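Local structure of putative cell adhesion protein (Bacteroides eggerthii, 4GPV) at residues E15-L19 against F141-N146; L19-L23 against N71-I76; G174-I178 against V309-G315; A183-G189 against Q259-A264; E206-N212 against S220-S225. The protein is probably a FimA-like fimbrial subunit that takes part in building a type of pilus found in the human microbiome and so in cell adhesion. Where two conformers were deposited one is given. Numbering follows the deposited sequence.

Contact 1 (E15-L19 against F141-N146); sequences EQAVL and FNGGTN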
# COMPACT_ATOMS: atom_id res chain seq x y z
N GLU A 15 27.70 28.20 -7.46
CA GLU A 15 27.26 29.24 -8.38
C GLU A 15 25.84 28.93 -8.84
O GLU A 15 25.45 27.76 -8.82
CB GLU A 15 28.21 29.32 -9.59
CG GLU A 15 28.34 30.73 -10.15
CD GLU A 15 29.15 30.91 -11.42
OE1 GLU A 15 29.53 29.89 -12.05
OE2 GLU A 15 29.39 32.08 -11.80
N GLN A 16 25.06 29.96 -9.24
CA GLN A 16 23.70 29.70 -9.70
C GLN A 16 23.70 28.63 -10.78
O GLN A 16 24.52 28.67 -11.70
CB GLN A 16 23.03 30.97 -10.25
CG GLN A 16 21.52 30.72 -10.50
CD GLN A 16 20.80 31.92 -11.04
OE1 GLN A 16 21.40 32.85 -11.58
NE2 GLN A 16 19.50 31.92 -10.91
N ALA A 17 22.79 27.68 -10.65
CA ALA A 17 22.67 26.61 -11.60
C ALA A 17 21.27 26.54 -12.16
O ALA A 17 20.34 27.12 -11.59
CB ALA A 17 23.02 25.29 -10.92
N VAL A 18 21.14 25.82 -13.26
CA VAL A 18 19.87 25.48 -13.88
C VAL A 18 19.80 23.97 -13.87
O VAL A 18 20.71 23.31 -14.37
CB VAL A 18 19.65 26.06 -15.30
CG1 VAL A 18 18.27 25.69 -15.82
CG2 VAL A 18 19.85 27.58 -15.30
N LEU A 19 18.77 23.43 -13.23
CA LEU A 19 18.54 21.99 -13.13
C LEU A 19 17.25 21.66 -13.84
O LEU A 19 16.22 22.30 -13.58
CB LEU A 19 18.46 21.58 -11.65
CG LEU A 19 19.75 21.44 -10.87
CD1 LEU A 19 20.01 22.66 -10.03
CD2 LEU A 19 19.66 20.23 -9.92
N PHE A 141 27.06 17.93 -12.53
CA PHE A 141 27.30 19.15 -13.30
C PHE A 141 28.53 19.05 -14.22
O PHE A 141 28.59 19.77 -15.22
CB PHE A 141 27.49 20.35 -12.37
CG PHE A 141 26.22 20.81 -11.70
CD1 PHE A 141 25.34 21.68 -12.36
CD2 PHE A 141 25.90 20.39 -10.42
CE1 PHE A 141 24.17 22.11 -11.74
CE2 PHE A 141 24.73 20.84 -9.79
CZ PHE A 141 23.87 21.69 -10.46
N ASN A 142 29.54 18.24 -13.82
CA ASN A 142 30.82 18.06 -14.53
C ASN A 142 31.53 19.42 -14.85
O ASN A 142 31.92 19.69 -15.99
CB ASN A 142 30.62 17.22 -15.79
CG ASN A 142 30.66 15.74 -15.52
OD1 ASN A 142 31.62 15.05 -15.86
ND2 ASN A 142 29.61 15.22 -14.88
N GLY A 143 31.67 20.26 -13.82
CA GLY A 143 32.30 21.57 -13.93
C GLY A 143 31.43 22.69 -14.46
O GLY A 143 31.81 23.86 -14.36
N GLY A 144 30.26 22.34 -15.00
CA GLY A 144 29.32 23.29 -15.57
C GLY A 144 28.27 23.80 -14.61
O GLY A 144 28.29 23.48 -13.42
N THR A 145 27.35 24.61 -15.12
CA THR A 145 26.29 25.23 -14.32
C THR A 145 24.92 24.68 -14.72
O THR A 145 23.90 25.19 -14.28
CB THR A 145 26.39 26.76 -14.50
OG1 THR A 145 25.40 27.40 -13.70
CG2 THR A 145 26.18 27.17 -15.91
N ASN A 146 24.90 23.62 -15.55
CA ASN A 146 23.67 23.03 -16.02
C ASN A 146 23.64 21.55 -15.73
O ASN A 146 24.64 20.86 -15.93
CB ASN A 146 23.49 23.25 -17.52
CG ASN A 146 23.70 24.68 -17.92
OD1 ASN A 146 24.81 25.10 -18.25
ND2 ASN A 146 22.65 25.46 -17.80
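Residues 15-19 lead into strand 18-24, which runs parallel to the start of strand 146-169, and this contact is the first step of that parallel pairing. The partner segment, 141-146, arrives through a type I' beta turn, F141 to G144, closed by G144 N to F141 O at 3.1 Å; the turn lies in the loop that joins strands 133-138 and 146-169, a beta hairpin. E15 lies before the strand, its backbone bonded to T81. Q16 turns its CA-CB bond away from the hairpin and gives its amide NE2 to T77 O, while its carbonyl Q16 O comes within 2.5 Å of T145 OG1. A17 sets its methyl against the aromatic ring, with A17 CB 3.5 Å from F141 CE1, and A17 CA makes a CA-H...O contact of 3.3 Å with T145 O. The same carbonyl is the acceptor for V18: V18 N to T145 O measures 3.0 Å and is nearly straight at 165°. V18 also pairs with N146 as a parallel bridge, CA to CA 5.0 Å, and their side chains leave the same face of the sheet, V18 CB lying 4.0 Å from N146 ND2. L19, whose backbone is bonded to I76 on the other strand edge, closes the segment on the buried side, where L19 CD1 meets the edge of the F141 ring at F141 CZ, 4.0 Å away.

Contact 2 (L19-L23 against N71-I76); sequences LTIKL and NAAATI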
# COMPACT_ATOMS: atom_id res chain seq x y z
N LEU A 19 18.77 23.43 -13.23
CA LEU A 19 18.54 21.99 -13.13
C LEU A 19 17.25 21.66 -13.84
O LEU A 19 16.22 22.30 -13.58
CB LEU A 19 18.46 21.58 -11.65
CG LEU A 19 19.75 21.44 -10.87
CD1 LEU A 19 20.01 22.66 -10.03
CD2 LEU A 19 19.66 20.23 -9.92
N THR A 20 17.30 20.68 -14.75
CA THR A 20 16.12 20.21 -15.48
C THR A 20 15.81 18.84 -14.90
O THR A 20 16.67 17.95 -14.94
CB THR A 20 16.38 20.20 -17.00
OG1 THR A 20 16.74 21.52 -17.42
CG2 THR A 20 15.16 19.73 -17.79
N ILE A 21 14.62 18.70 -14.30
CA ILE A 21 14.21 17.45 -13.66
C ILE A 21 13.20 16.80 -14.56
O ILE A 21 12.26 17.46 -15.02
CB ILE A 21 13.65 17.65 -12.22
CG1 ILE A 21 14.51 18.64 -11.36
CG2 ILE A 21 13.39 16.29 -11.50
CD1 ILE A 21 15.91 18.14 -10.83
N LYS A 22 13.42 15.53 -14.87
CA LYS A 22 12.51 14.70 -15.67
C LYS A 22 12.00 13.56 -14.79
O LYS A 22 12.80 12.90 -14.12
CB LYS A 22 13.21 14.12 -16.92
CG LYS A 22 13.48 15.11 -18.04
CD LYS A 22 14.12 14.36 -19.22
CE LYS A 22 14.41 15.23 -20.42
NZ LYS A 22 14.99 14.44 -21.54
N LEU A 23 10.69 13.36 -14.76
CA LEU A 23 10.11 12.27 -13.97
C LEU A 23 9.71 11.14 -14.87
O LEU A 23 9.19 11.37 -15.96
CB LEU A 23 8.90 12.73 -13.14
CG LEU A 23 9.10 14.00 -12.29
CD1 LEU A 23 7.80 14.38 -11.61
CD2 LEU A 23 10.24 13.83 -11.28
N ASN A 71 2.58 17.34 -14.12
CA ASN A 71 3.53 17.23 -15.23
C ASN A 71 4.70 16.32 -14.82
O ASN A 71 4.75 15.84 -13.68
CB ASN A 71 4.03 18.63 -15.69
CG ASN A 71 4.87 19.36 -14.66
OD1 ASN A 71 6.00 18.96 -14.36
ND2 ASN A 71 4.34 20.44 -14.12
N ALA A 72 5.65 16.10 -15.75
CA ALA A 72 6.80 15.22 -15.50
C ALA A 72 8.13 15.92 -15.83
O ALA A 72 9.13 15.24 -16.08
CB ALA A 72 6.66 13.94 -16.32
N ALA A 73 8.14 17.28 -15.84
CA ALA A 73 9.34 18.07 -16.12
C ALA A 73 9.34 19.40 -15.35
O ALA A 73 8.35 20.11 -15.37
CB ALA A 73 9.47 18.33 -17.62
N ALA A 74 10.45 19.72 -14.65
CA ALA A 74 10.60 20.98 -13.91
C ALA A 74 11.93 21.65 -14.26
O ALA A 74 12.93 20.95 -14.46
CB ALA A 74 10.55 20.72 -12.41
N THR A 75 11.95 22.99 -14.36
CA THR A 75 13.17 23.77 -14.56
C THR A 75 13.38 24.54 -13.26
O THR A 75 12.57 25.41 -12.91
CB THR A 75 13.06 24.65 -15.82
OG1 THR A 75 12.79 23.82 -16.94
CG2 THR A 75 14.34 25.45 -16.09
N ILE A 76 14.44 24.19 -12.52
CA ILE A 76 14.72 24.82 -11.24
C ILE A 76 15.91 25.77 -11.41
O ILE A 76 16.98 25.33 -11.84
CB ILE A 76 14.94 23.77 -10.12
CG1 ILE A 76 13.66 22.91 -9.90
CG2 ILE A 76 15.38 24.45 -8.82
CD1 ILE A 76 13.85 21.62 -9.11
O HOH W 1 14.99 23.04 -18.67
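Every main-chain N-H and C=O that L19 and I21 own is used up by the neighbouring strand. L19 N donates to I76 O at 3.0 Å and I76 N returns to L19 O at 2.8 Å; one repeat further, I21 N reaches A74 O at 2.8 Å and A74 N reaches I21 O at 2.9 Å. L23 N to A72 O, 2.8 Å, extends the ladder to A72, just before the start of strand 73-76. The alternate residues T20 and K22 turn their backbone polar groups the other way, to A147, V149 and V151 of strand 146-169. N71 OD1 accepts from A73 N at 3.1 Å, an Asx turn leading into strand 73-76, and also bonds Y50 OH. On the face bearing T20, T75, K22 and A73, one water joins the two threonines, 2.6 Å from T20 OG1 and 2.9 Å from T75 OG1. The other face is apolar: I21 CG1 packs on I76 CD1 at 3.8 Å. The axes of 19-23 and 73-76 lie at 164°, a regular antiparallel ladder; with strand 146-169 on its far side, strand 18-24 forms the parallel-antiparallel junction of a mixed beta sheet.

Contact 3 (G174-I178 against V309-G315); sequences GTITI and VAAGGGG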
# COMPACT_ATOMS: atom_id res chain seq x y z
N GLY A 174 -31.03 -23.99 4.82
CA GLY A 174 -30.74 -25.15 5.68
C GLY A 174 -30.64 -24.81 7.15
O GLY A 174 -30.94 -23.69 7.58
N THR A 175 -30.20 -25.80 7.95
CA THR A 175 -30.04 -25.70 9.41
C THR A 175 -28.93 -24.71 9.74
O THR A 175 -29.02 -23.96 10.71
CB THR A 175 -29.76 -27.10 9.98
OG1 THR A 175 -30.87 -27.95 9.65
CG2 THR A 175 -29.55 -27.09 11.48
N ILE A 176 -27.87 -24.74 8.94
CA ILE A 176 -26.73 -23.84 9.07
C ILE A 176 -26.81 -22.88 7.92
O ILE A 176 -26.99 -23.31 6.77
CB ILE A 176 -25.39 -24.61 9.12
CG1 ILE A 176 -25.39 -25.62 10.30
CG2 ILE A 176 -24.19 -23.64 9.17
CD1 ILE A 176 -24.40 -26.77 10.13
N THR A 177 -26.71 -21.58 8.23
CA THR A 177 -26.71 -20.57 7.19
C THR A 177 -25.47 -19.70 7.35
O THR A 177 -24.98 -19.48 8.46
CB THR A 177 -28.03 -19.78 7.16
OG1 THR A 177 -28.10 -19.05 5.94
CG2 THR A 177 -28.21 -18.85 8.35
N ILE A 178 -24.92 -19.28 6.21
CA ILE A 178 -23.77 -18.39 6.18
C ILE A 178 -24.14 -17.27 5.26
O ILE A 178 -24.66 -17.51 4.17
CB ILE A 178 -22.41 -19.08 5.80
CG1 ILE A 178 -22.03 -20.12 6.86
CG2 ILE A 178 -21.26 -18.05 5.66
CD1 ILE A 178 -20.80 -21.02 6.49
N VAL A 309 -22.78 -26.06 2.94
CA VAL A 309 -22.96 -25.27 4.16
C VAL A 309 -24.08 -25.82 5.04
O VAL A 309 -23.83 -26.04 6.21
CB VAL A 309 -23.18 -23.76 3.84
CG1 VAL A 309 -23.64 -22.99 5.08
CG2 VAL A 309 -21.90 -23.16 3.27
N ALA A 310 -25.28 -26.09 4.47
CA ALA A 310 -26.43 -26.61 5.21
C ALA A 310 -26.07 -27.89 5.97
O ALA A 310 -26.58 -28.10 7.06
CB ALA A 310 -27.59 -26.87 4.27
N ALA A 311 -25.11 -28.68 5.41
CA ALA A 311 -24.62 -29.95 5.95
C ALA A 311 -23.37 -29.84 6.87
O ALA A 311 -22.87 -30.87 7.30
CB ALA A 311 -24.32 -30.91 4.80
N GLY A 312 -22.92 -28.63 7.19
CA GLY A 312 -21.77 -28.41 8.07
C GLY A 312 -20.41 -28.15 7.43
O GLY A 312 -19.40 -28.00 8.13
N GLY A 313 -20.37 -28.10 6.10
CA GLY A 313 -19.13 -27.82 5.39
C GLY A 313 -18.97 -26.34 5.13
O GLY A 313 -19.85 -25.55 5.47
N GLY A 314 -17.83 -25.95 4.54
CA GLY A 314 -17.53 -24.56 4.18
C GLY A 314 -17.68 -23.49 5.25
O GLY A 314 -18.02 -22.36 4.92
N GLY A 315 -17.37 -23.83 6.50
CA GLY A 315 -17.54 -22.96 7.67
C GLY A 315 -16.44 -22.00 8.08
O GLY A 315 -16.61 -21.28 9.06
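No backbone hydrogen bond joins these two segments. Residues 174-178 run from a loop into the start of strand 176-193, whereas 309-315 is an irregular loop between strands 297-306 and 329-343, opening with a type I beta turn from V309 to G312 (G312 N to V309 O, 2.9 Å). G312, at phi 98°, leaves the turn in a conformation that would jam a CB against the preceding carbonyl. The nearest CA atoms are those of G174 and A310, 4.6 Å apart; I176 O comes to 3.7 Å from A310 CA. A CB on G174 would collide with A310 CB, which instead lies 3.9 Å from G174 CA. I176 and I178 both point their CA-CB bonds toward the loop. I176 rests on the turn, with CB 3.6 Å from V309 O and CD1 3.7 Å from G312 CA. I178 CD1 reaches V309 CG1 at 3.7 Å and G314 O at 3.5 Å. Beyond the pair, I178 also packs on Y280, whose OH bonds G314 O. Lacking any hydrogen bond or charge pair across it, the contact rests on van der Waals fit: two isoleucines lie against a valine and glycine backbone, and the close approach at A310 depends on G174 lacking a side chain.

Contact 4 (A183-G189 against Q259-A264); sequences AVLLFAG and QPTILA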
# COMPACT_ATOMS: atom_id res chain seq x y z
N ALA A 183 -15.30 -8.11 2.48
CA ALA A 183 -13.90 -8.42 2.24
C ALA A 183 -13.15 -7.41 3.10
O ALA A 183 -13.41 -6.20 3.00
CB ALA A 183 -13.54 -8.27 0.75
N VAL A 184 -12.32 -7.90 4.01
CA VAL A 184 -11.66 -7.01 4.98
C VAL A 184 -10.13 -7.16 4.96
O VAL A 184 -9.62 -8.22 4.64
CB VAL A 184 -12.20 -7.25 6.43
CG1 VAL A 184 -13.70 -6.92 6.56
CG2 VAL A 184 -11.89 -8.66 6.94
N LEU A 185 -9.43 -6.08 5.28
CA LEU A 185 -7.99 -6.10 5.43
C LEU A 185 -7.73 -5.88 6.88
O LEU A 185 -8.16 -4.88 7.44
CB LEU A 185 -7.25 -5.07 4.54
CG LEU A 185 -5.74 -5.32 4.40
CD1 LEU A 185 -5.45 -6.66 3.63
CD2 LEU A 185 -5.07 -4.14 3.65
N LEU A 186 -7.01 -6.80 7.50
CA LEU A 186 -6.70 -6.69 8.92
C LEU A 186 -5.24 -6.35 9.07
O LEU A 186 -4.40 -6.94 8.37
CB LEU A 186 -7.05 -8.01 9.69
CG LEU A 186 -8.41 -8.66 9.39
CD1 LEU A 186 -8.58 -9.97 10.24
CD2 LEU A 186 -9.57 -7.67 9.65
N PHE A 187 -4.92 -5.38 9.96
CA PHE A 187 -3.54 -5.02 10.27
C PHE A 187 -2.78 -4.56 9.05
O PHE A 187 -1.69 -5.03 8.76
CB PHE A 187 -2.78 -6.19 10.96
CG PHE A 187 -3.60 -6.73 12.10
CD1 PHE A 187 -3.95 -5.92 13.17
CD2 PHE A 187 -4.11 -8.02 12.06
CE1 PHE A 187 -4.79 -6.39 14.18
CE2 PHE A 187 -4.94 -8.49 13.06
CZ PHE A 187 -5.28 -7.67 14.12
N ALA A 188 -3.35 -3.55 8.39
CA ALA A 188 -2.65 -2.80 7.34
C ALA A 188 -1.58 -1.95 8.03
O ALA A 188 -1.92 -1.27 9.00
CB ALA A 188 -3.65 -1.89 6.63
N GLY A 189 -0.33 -1.97 7.55
CA GLY A 189 0.71 -1.14 8.16
C GLY A 189 0.35 0.34 8.10
O GLY A 189 -0.07 0.84 7.05
N GLN A 259 3.04 -7.83 13.63
CA GLN A 259 1.75 -8.46 13.33
C GLN A 259 1.60 -8.52 11.84
O GLN A 259 1.62 -7.45 11.23
CB GLN A 259 0.57 -7.67 13.94
CG GLN A 259 -0.83 -8.16 13.49
CD GLN A 259 -1.15 -9.62 13.80
OE1 GLN A 259 -1.00 -10.09 14.93
NE2 GLN A 259 -1.62 -10.38 12.82
N PRO A 260 1.40 -9.70 11.22
CA PRO A 260 1.23 -9.69 9.76
C PRO A 260 -0.10 -9.15 9.32
O PRO A 260 -1.08 -9.22 10.04
CB PRO A 260 1.31 -11.17 9.39
CG PRO A 260 0.87 -11.90 10.64
CD PRO A 260 1.42 -11.08 11.75
N THR A 261 -0.13 -8.65 8.09
CA THR A 261 -1.35 -8.21 7.45
C THR A 261 -2.15 -9.47 7.07
O THR A 261 -1.57 -10.51 6.74
CB THR A 261 -1.00 -7.33 6.23
OG1 THR A 261 -0.35 -6.13 6.70
CG2 THR A 261 -2.23 -6.94 5.41
N ILE A 262 -3.49 -9.38 7.13
CA ILE A 262 -4.37 -10.51 6.82
C ILE A 262 -5.48 -10.03 5.89
O ILE A 262 -6.13 -9.02 6.18
CB ILE A 262 -5.01 -11.14 8.11
CG1 ILE A 262 -3.98 -11.46 9.21
CG2 ILE A 262 -5.97 -12.35 7.74
CD1 ILE A 262 -4.56 -11.80 10.55
N LEU A 263 -5.70 -10.74 4.80
CA LEU A 263 -6.85 -10.47 3.91
C LEU A 263 -7.89 -11.53 4.20
O LEU A 263 -7.54 -12.70 4.29
CB LEU A 263 -6.46 -10.48 2.42
CG LEU A 263 -7.64 -10.31 1.42
CD1 LEU A 263 -8.23 -8.90 1.48
CD2 LEU A 263 -7.19 -10.66 0.02
N ALA A 264 -9.18 -11.15 4.41
CA ALA A 264 -10.18 -12.17 4.67
C ALA A 264 -11.54 -11.81 4.12
O ALA A 264 -11.87 -10.63 3.92
CB ALA A 264 -10.33 -12.37 6.18
O HOH W 2 0.21 -3.83 5.27
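This buried contact lies in the FimA-like C-terminal domain, where the middle of strand 176-193 pairs with the beginning of strand 262-271 next to a G1 beta bulge. In the bulge F187 and A188 together face Y208, and F187 takes up the positive phi of 60°. Before it the ladder is regular: V184 N to A264 O is 2.8 Å and A264 N to V184 O 3.0 Å, then L186 N to I262 O is 2.7 Å and I262 N to L186 O 2.9 Å. At the bulge a side chain takes over, T261 OG1 donating to F187 O at 2.7 Å. A water bridges onward, donating to T261 OG1 at 2.8 Å and accepting from G189 N at 3.0 Å. F187 points its CA-CB bond toward 259-264, where Q259 CG lies over its ring face in a CH-pi contact, 3.8 Å from the F187 ring centroid. V184, L186, I262 and A264 share one side of the sheet; L185 and L263 occupy the other. Both strands have further neighbours, 207-209 and 274-283, and L185 and L263 pack on I160 of strand 146-169, as expected inside a sandwich-like domain of the transthyretin clan.

Contact 5 (E206-N212 against S220-S225); sequences EFYTGFN and SGVTTS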
# COMPACT_ATOMS: atom_id res chain seq x y z
N GLU A 206 2.33 -0.01 14.37
CA GLU A 206 1.00 0.58 14.38
C GLU A 206 0.26 0.15 13.12
O GLU A 206 0.86 0.01 12.06
CB GLU A 206 1.01 2.10 14.49
CG GLU A 206 1.44 2.61 15.85
CD GLU A 206 1.39 4.13 15.89
OE1 GLU A 206 2.20 4.77 15.18
OE2 GLU A 206 0.49 4.67 16.56
N PHE A 207 -1.03 -0.09 13.25
CA PHE A 207 -1.82 -0.65 12.16
C PHE A 207 -3.21 -0.07 12.09
O PHE A 207 -3.76 0.37 13.10
CB PHE A 207 -2.00 -2.18 12.43
CG PHE A 207 -0.71 -2.93 12.65
CD1 PHE A 207 0.03 -3.37 11.56
CD2 PHE A 207 -0.14 -3.03 13.91
CE1 PHE A 207 1.28 -3.96 11.75
CE2 PHE A 207 1.11 -3.61 14.09
CZ PHE A 207 1.80 -4.10 13.01
N TYR A 208 -3.85 -0.27 10.94
CA TYR A 208 -5.28 -0.05 10.79
C TYR A 208 -5.93 -1.42 10.58
O TYR A 208 -5.28 -2.32 10.04
CB TYR A 208 -5.60 0.87 9.61
CG TYR A 208 -5.05 2.26 9.76
CD1 TYR A 208 -5.72 3.21 10.53
CD2 TYR A 208 -3.89 2.65 9.11
CE1 TYR A 208 -5.24 4.52 10.65
CE2 TYR A 208 -3.37 3.93 9.25
CZ TYR A 208 -4.05 4.86 10.02
OH TYR A 208 -3.56 6.14 10.06
N THR A 209 -7.21 -1.58 10.93
CA THR A 209 -7.86 -2.85 10.69
C THR A 209 -9.34 -2.62 10.27
O THR A 209 -10.00 -1.68 10.75
CB THR A 209 -7.69 -3.80 11.91
OG1 THR A 209 -7.90 -5.13 11.48
CG2 THR A 209 -8.64 -3.49 13.06
N GLY A 210 -9.81 -3.42 9.34
CA GLY A 210 -11.18 -3.29 8.84
C GLY A 210 -12.26 -3.89 9.71
O GLY A 210 -13.45 -3.58 9.54
N PHE A 211 -11.87 -4.79 10.63
CA PHE A 211 -12.81 -5.46 11.52
C PHE A 211 -12.07 -5.94 12.74
O PHE A 211 -11.01 -6.53 12.60
CB PHE A 211 -13.46 -6.66 10.76
CG PHE A 211 -14.57 -7.35 11.52
CD1 PHE A 211 -15.87 -6.83 11.51
CD2 PHE A 211 -14.32 -8.47 12.29
CE1 PHE A 211 -16.90 -7.47 12.21
CE2 PHE A 211 -15.34 -9.10 13.01
CZ PHE A 211 -16.63 -8.59 12.96
N ASN A 212 -12.63 -5.76 13.95
CA ASN A 212 -11.92 -6.24 15.14
C ASN A 212 -12.87 -6.87 16.16
O ASN A 212 -12.46 -7.04 17.31
CB ASN A 212 -11.14 -5.08 15.79
CG ASN A 212 -11.99 -4.01 16.44
OD1 ASN A 212 -13.22 -3.97 16.32
ND2 ASN A 212 -11.36 -3.12 17.18
N SER A 220 -2.67 -4.03 20.00
CA SER A 220 -1.57 -3.12 20.33
C SER A 220 -1.29 -2.17 19.16
O SER A 220 -0.83 -2.61 18.11
CB SER A 220 -0.32 -3.90 20.70
OG SER A 220 -0.60 -4.82 21.74
N GLY A 221 -1.59 -0.88 19.37
CA GLY A 221 -1.38 0.16 18.36
C GLY A 221 -2.25 -0.03 17.13
O GLY A 221 -1.84 0.28 16.01
N VAL A 222 -3.47 -0.55 17.33
CA VAL A 222 -4.40 -0.83 16.23
C VAL A 222 -5.56 0.17 16.25
O VAL A 222 -6.17 0.40 17.29
CB VAL A 222 -4.92 -2.29 16.26
CG1 VAL A 222 -5.94 -2.56 15.16
CG2 VAL A 222 -3.76 -3.29 16.17
N THR A 223 -5.91 0.72 15.07
CA THR A 223 -7.03 1.63 14.87
C THR A 223 -7.98 1.04 13.83
O THR A 223 -7.52 0.56 12.79
CB THR A 223 -6.52 3.03 14.44
OG1 THR A 223 -5.66 3.52 15.48
CG2 THR A 223 -7.66 4.04 14.21
N THR A 224 -9.30 1.07 14.08
CA THR A 224 -10.24 0.57 13.07
C THR A 224 -10.39 1.60 11.95
O THR A 224 -10.29 2.81 12.18
CB THR A 224 -11.61 0.21 13.67
OG1 THR A 224 -12.22 1.38 14.22
CG2 THR A 224 -11.53 -0.90 14.68
N SER A 225 -10.60 1.10 10.74
CA SER A 225 -10.81 1.92 9.56
C SER A 225 -11.88 1.30 8.70
O SER A 225 -11.72 0.16 8.23
CB SER A 225 -9.53 2.07 8.75
OG SER A 225 -9.84 2.81 7.58
O HOH W 3 -3.08 2.95 14.78
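The methyl of T209 packs on V222, T209 CG2 lying 3.5 Å from V222 CG1, on the sheet face that also carries F207 and T224. F207 extends this patch, its CD2 4.3 Å from V222 CG2. Behind the side chains, strands 207-209 and 222-224 run parallel, twisted by 35°, in a ladder of four bonds: F207 N to G221 O 2.9 Å, T223 N to F207 O 2.9 Å, T209 N to T223 O 2.9 Å and S225 N to T209 O 2.8 Å. On the other face Y208 CD1 approaches T223 CB at 4.0 Å, and a water donates to F207 O at 3.2 Å while bonding T223 OG1 at 2.7 Å. S225 OG bonds D121 O and A227 N. Since F207 and T209 spend both N and O on residues 221-225, while Y208 and G210 bond strand 176-193, the short pairing adds strand 222-224 chiefly through main-chain hydrogen bonds, with a small apolar patch on one face.

The five contacts spread along an elongated, strand-rich molecule. Contacts 1 and 2 share L19 and strand 18-24 in the larger mixed sheet, their centres 15 Å apart; both begin from the same part of the chain and close before contact 3 opens. Contacts 3, 4 and 5 belong to the C-terminal family region and reach the second sheet; contacts 3 and 4 share strand 176-193. Contact 5 is nested within the loop closed by contact 4, and contact 4 within that of contact 3. Contacts 4 and 5 touch, centres 9 Å apart, through a probable hydrogen bond, A188 N to Y208 O, 2.8 Å. Contact 3 lies about 72 Å from contact 1, centre to centre, a length consistent with a rod-like pilus subunit.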